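Local structure of solute-binding periplasmic protein of iron/siderophore ABC transporter (Yersinia pestis, 6B2Y) at residues E228-G240 and N250-V263. The protein probably binds chelated iron in the periplasm and delivers it to the membrane components of an ABC transporter. Residues are numbered along the deposited sequence; the frame is centred on the assembly and turned at random.
Sequences EECCGTAGKGNMG and NIAKNLLPGSLGTV
Thr233 and Gly261 form the hydrogen-bonded pair at the middle of a two-stranded antiparallel sheet, strands 232-234 and 260-262, in a periplasmic binding protein of the iron/siderophore class. Thr233 N donates a hydrogen bond to Gly261 O at 2.7 Å, nearly in line with the carbonyl, and Gly261 N returns a longer bond to Thr233 O. Just before the first strand, a vicinal disulfide joins Cys230 to Cys231, whose O accepts from Val263 N. The face on which Thr233 lies is the tightly packed one: Thr233 CG2 meets Val263 CG2 at 3.7 Å, Ala252 CB and Leu256 CD1, methyl groups that make apolar contact and need no hydrogen-bonding partner. With OG1 anti to the backbone N (chi1 -170°), the hydroxyl instead bonds to Ile220 O of strand 217-221 and accepts from a water that also donates to Asn250 OD1. Asparagine suits this place because its amide works at both ends: OD1 closes an Asx turn by accepting from Ala252 N, while ND2 reaches across to Ala234 O at 2.9 Å, above that carbonyl's plane. Gly235 lies against the 250-263 segment, where a CB would collide with Leu256 CB and Gly258 O; its N binds Ser259 O at 2.8 Å.

The other face carries buried Ala234 but opens to solvent at Leu260 and Thr262. Leu260 lays CD2 against the side-chain amide of buried Asn238, 3.5 Å from CG, and Asn238 ND2 is held by Arg165 O. Beyond the strands, next to exposed Asn254 and Pro257, Lys236 lays its aliphatic chain against the carbonyls of Lys253, Leu256 and Pro257. A bend at the last torsion (chi4 73°) lets NZ donate hydrogen bonds to Lys253 O (2.8 Å, in the carbonyl plane) and Leu256 O (3.0 Å).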
loop_
_atom_site.group_PDB
_atom_site.type_symbol
_atom_site.label_atom_id
_atom_site.label_comp_id
_atom_site.label_asym_id
_atom_site.label_seq_id
_atom_site.Cartn_x
_atom_site.Cartn_y
_atom_site.Cartn_z
ATOM N N GLU A 228 9.390 -18.159 5.103
ATOM C CA GLU A 228 9.748 -19.308 5.939
ATOM C C GLU A 228 9.488 -19.022 7.417
ATOM O O GLU A 228 8.562 -19.577 8.018
ATOM C CB GLU A 228 11.214 -19.700 5.701
ATOM C CG GLU A 228 11.551 -21.162 6.027
ATOM C CD GLU A 228 11.631 -21.424 7.517
ATOM O OE1 GLU A 228 10.938 -22.345 7.999
ATOM O OE2 GLU A 228 12.384 -20.701 8.204
ATOM N N GLU A 229 10.309 -18.157 8.018
ATOM C CA GLU A 229 10.093 -17.749 9.402
ATOM C C GLU A 229 8.782 -16.984 9.517
ATOM O O GLU A 229 8.516 -16.067 8.736
ATOM C CB GLU A 229 11.252 -16.876 9.886
ATOM C CG GLU A 229 12.620 -17.348 9.435
ATOM C CD GLU A 229 13.718 -16.955 10.404
ATOM O OE1 GLU A 229 13.468 -16.979 11.630
ATOM O OE2 GLU A 229 14.830 -16.628 9.940
ATOM N N CYS A 230 7.970 -17.343 10.506
ATOM C CA CYS A 230 6.628 -16.788 10.530
ATOM C C CYS A 230 6.595 -15.363 11.056
ATOM O O CYS A 230 7.482 -14.899 11.782
ATOM C CB CYS A 230 5.667 -17.598 11.396
ATOM S SG CYS A 230 4.065 -16.717 11.527
ATOM N N CYS A 231 5.521 -14.682 10.673
ATOM C CA CYS A 231 4.980 -13.567 11.425
ATOM C C CYS A 231 5.841 -12.323 11.252
ATOM O O CYS A 231 6.326 -11.739 12.228
ATOM C CB CYS A 231 4.816 -13.947 12.896
ATOM S SG CYS A 231 4.117 -15.632 13.264
ATOM N N GLY A 232 6.053 -11.933 10.002
ATOM C CA GLY A 232 6.311 -10.537 9.729
ATOM C C GLY A 232 5.113 -9.708 10.137
ATOM O O GLY A 232 3.974 -10.166 10.076
ATOM N N THR A 233 5.375 -8.490 10.602
ATOM C CA THR A 233 4.301 -7.669 11.132
ATOM C C THR A 233 4.744 -6.211 11.075
ATOM O O THR A 233 5.832 -5.893 10.584
ATOM C CB THR A 233 3.923 -8.105 12.556
ATOM O OG1 THR A 233 2.722 -7.441 12.956
ATOM C CG2 THR A 233 5.044 -7.797 13.550
ATOM N N ALA A 234 3.872 -5.332 11.557
ATOM C CA ALA A 234 4.122 -3.899 11.661
ATOM C C ALA A 234 4.168 -3.497 13.124
ATOM O O ALA A 234 3.331 -3.934 13.927
ATOM C CB ALA A 234 3.034 -3.093 10.946
ATOM N N GLY A 235 5.142 -2.652 13.467
ATOM C CA GLY A 235 5.256 -2.150 14.828
ATOM C C GLY A 235 4.876 -0.686 14.951
ATOM O O GLY A 235 3.693 -0.333 14.868
ATOM N N LYS A 236 5.871 0.183 15.140
ATOM C CA LYS A 236 5.618 1.621 15.285
ATOM C C LYS A 236 5.613 2.310 13.920
ATOM O O LYS A 236 6.507 3.090 13.569
ATOM C CB LYS A 236 6.656 2.255 16.203
ATOM C CG LYS A 236 6.812 1.567 17.550
ATOM C CD LYS A 236 8.246 1.771 18.054
ATOM C CE LYS A 236 8.298 1.770 19.567
ATOM N NZ LYS A 236 8.099 0.392 20.069
ATOM N N GLY A 237 4.560 2.028 13.152
ATOM C CA GLY A 237 4.406 2.575 11.825
ATOM C C GLY A 237 3.802 1.537 10.901
ATOM O O GLY A 237 3.220 0.554 11.357
ATOM N N ASN A 238 3.950 1.783 9.601
ATOM C CA ASN A 238 3.304 0.988 8.557
ATOM C C ASN A 238 1.863 0.649 8.931
ATOM O O ASN A 238 1.137 1.527 9.398
ATOM C CB ASN A 238 4.129 -0.254 8.272
ATOM C CG ASN A 238 3.764 -0.898 6.934
ATOM O OD1 ASN A 238 3.127 -1.942 6.912
ATOM N ND2 ASN A 238 4.142 -0.263 5.826
ATOM N N MET A 239 1.428 -0.613 8.743
ATOM C CA MET A 239 0.032 -0.929 8.981
ATOM C C MET A 239 -0.340 -0.805 10.451
ATOM O O MET A 239 -1.530 -0.693 10.761
ATOM C CB MET A 239 -0.277 -2.339 8.455
ATOM C CG MET A 239 -0.221 -2.440 6.943
ATOM S SD MET A 239 -1.587 -3.468 6.389
ATOM C CE MET A 239 -1.203 -3.843 4.671
ATOM N N GLY A 240 0.652 -0.800 11.352
ATOM C CA GLY A 240 0.392 -0.417 12.731
ATOM C C GLY A 240 -0.314 0.921 12.835
ATOM O O GLY A 240 -1.198 1.107 13.677
ATOM N N ASN A 250 -2.424 -2.558 18.599
ATOM C CA ASN A 250 -1.447 -3.390 17.894
ATOM C C ASN A 250 -0.516 -4.084 18.887
ATOM O O ASN A 250 0.352 -3.441 19.491
ATOM C CB ASN A 250 -0.656 -2.529 16.908
ATOM C CG ASN A 250 0.444 -3.301 16.204
ATOM O OD1 ASN A 250 0.474 -4.533 16.230
ATOM N ND2 ASN A 250 1.368 -2.569 15.560
ATOM N N ILE A 251 -0.673 -5.412 19.039
ATOM C CA ILE A 251 0.140 -6.161 19.997
ATOM C C ILE A 251 1.619 -6.125 19.647
ATOM O O ILE A 251 2.461 -6.439 20.496
ATOM C CB ILE A 251 -0.344 -7.629 20.114
ATOM C CG1 ILE A 251 -0.056 -8.395 18.817
ATOM C CG2 ILE A 251 -1.827 -7.665 20.478
ATOM C CD1 ILE A 251 0.219 -9.894 18.987
ATOM N N ALA A 252 1.967 -5.748 18.416
ATOM C CA ALA A 252 3.366 -5.676 18.016
ATOM C C ALA A 252 3.987 -4.293 18.239
ATOM O O ALA A 252 5.207 -4.161 18.110
ATOM C CB ALA A 252 3.516 -6.087 16.540
ATOM N N LYS A 253 3.190 -3.283 18.611
ATOM C CA LYS A 253 3.701 -1.914 18.691
ATOM C C LYS A 253 4.855 -1.802 19.683
ATOM O O LYS A 253 5.880 -1.179 19.388
ATOM C CB LYS A 253 2.571 -0.950 19.068
ATOM C CG LYS A 253 2.949 0.538 18.958
ATOM C CD LYS A 253 1.732 1.447 19.202
ATOM C CE LYS A 253 2.003 2.881 18.736
ATOM N NZ LYS A 253 0.802 3.776 18.795
ATOM N N ASN A 254 4.708 -2.399 20.868
ATOM C CA ASN A 254 5.786 -2.384 21.853
ATOM C C ASN A 254 6.873 -3.414 21.570
ATOM O O ASN A 254 7.884 -3.426 22.279
ATOM C CB ASN A 254 5.240 -2.635 23.264
ATOM C CG ASN A 254 4.189 -1.624 23.682
ATOM O OD1 ASN A 254 4.352 -0.416 23.486
ATOM N ND2 ASN A 254 3.096 -2.116 24.266
ATOM N N LEU A 255 6.703 -4.273 20.566
ATOM C CA LEU A 255 7.619 -5.389 20.355
ATOM C C LEU A 255 8.705 -5.107 19.331
ATOM O O LEU A 255 9.658 -5.891 19.234
ATOM C CB LEU A 255 6.847 -6.647 19.921
ATOM C CG LEU A 255 5.957 -7.348 20.950
ATOM C CD1 LEU A 255 5.194 -8.474 20.283
ATOM C CD2 LEU A 255 6.788 -7.872 22.116
ATOM N N LEU A 256 8.586 -4.035 18.556
ATOM C CA LEU A 256 9.532 -3.746 17.494
ATOM C C LEU A 256 10.057 -2.327 17.639
ATOM O O LEU A 256 9.325 -1.430 18.073
ATOM C CB LEU A 256 8.890 -3.903 16.106
ATOM C CG LEU A 256 8.357 -5.299 15.772
ATOM C CD1 LEU A 256 7.787 -5.354 14.353
ATOM C CD2 LEU A 256 9.464 -6.325 15.946
ATOM N N PRO A 257 11.316 -2.095 17.270
ATOM C CA PRO A 257 11.873 -0.741 17.353
ATOM C C PRO A 257 11.404 0.157 16.219
ATOM O O PRO A 257 11.324 1.379 16.376
ATOM C CB PRO A 257 13.384 -0.986 17.285
ATOM C CG PRO A 257 13.522 -2.235 16.498
ATOM C CD PRO A 257 12.333 -3.088 16.880
ATOM N N GLY A 258 11.083 -0.439 15.078
ATOM C CA GLY A 258 10.738 0.321 13.899
ATOM C C GLY A 258 9.382 -0.049 13.337
ATOM O O GLY A 258 8.569 -0.676 14.020
ATOM N N SER A 259 9.125 0.329 12.085
ATOM C CA SER A 259 7.781 0.182 11.537
ATOM C C SER A 259 7.494 -1.237 11.056
ATOM O O SER A 259 6.341 -1.677 11.112
ATOM C CB SER A 259 7.581 1.173 10.390
ATOM O OG SER A 259 8.615 1.033 9.441
ATOM N N LEU A 260 8.513 -1.962 10.582
ATOM C CA LEU A 260 8.349 -3.323 10.078
ATOM C C LEU A 260 9.328 -4.263 10.770
ATOM O O LEU A 260 10.412 -3.851 11.189
ATOM C CB LEU A 260 8.572 -3.379 8.561
ATOM C CG LEU A 260 7.541 -2.606 7.739
ATOM C CD1 LEU A 260 7.950 -2.511 6.268
ATOM C CD2 LEU A 260 6.200 -3.287 7.898
ATOM N N GLY A 261 8.946 -5.532 10.882
ATOM C CA GLY A 261 9.828 -6.513 11.485
ATOM C C GLY A 261 9.124 -7.845 11.653
ATOM O O GLY A 261 7.979 -8.023 11.242
ATOM N N THR A 262 9.841 -8.782 12.273
ATOM C CA THR A 262 9.356 -10.136 12.515
ATOM C C THR A 262 9.174 -10.362 14.014
ATOM O O THR A 262 10.001 -9.932 14.822
ATOM C CB THR A 262 10.323 -11.179 11.932
ATOM O OG1 THR A 262 10.363 -11.062 10.504
ATOM C CG2 THR A 262 9.889 -12.602 12.280
ATOM N N VAL A 263 8.073 -11.013 14.382
ATOM C CA VAL A 263 7.800 -11.416 15.756
ATOM C C VAL A 263 7.602 -12.923 15.750
ATOM O O VAL A 263 6.890 -13.448 14.891
ATOM C CB VAL A 263 6.555 -10.694 16.315
ATOM C CG1 VAL A 263 6.126 -11.288 17.657
ATOM C CG2 VAL A 263 6.817 -9.188 16.428
HETATM O O HOH W 1 0.534 -6.886 14.827
HETATM O O HOH W 2 0.875 0.278 15.917
#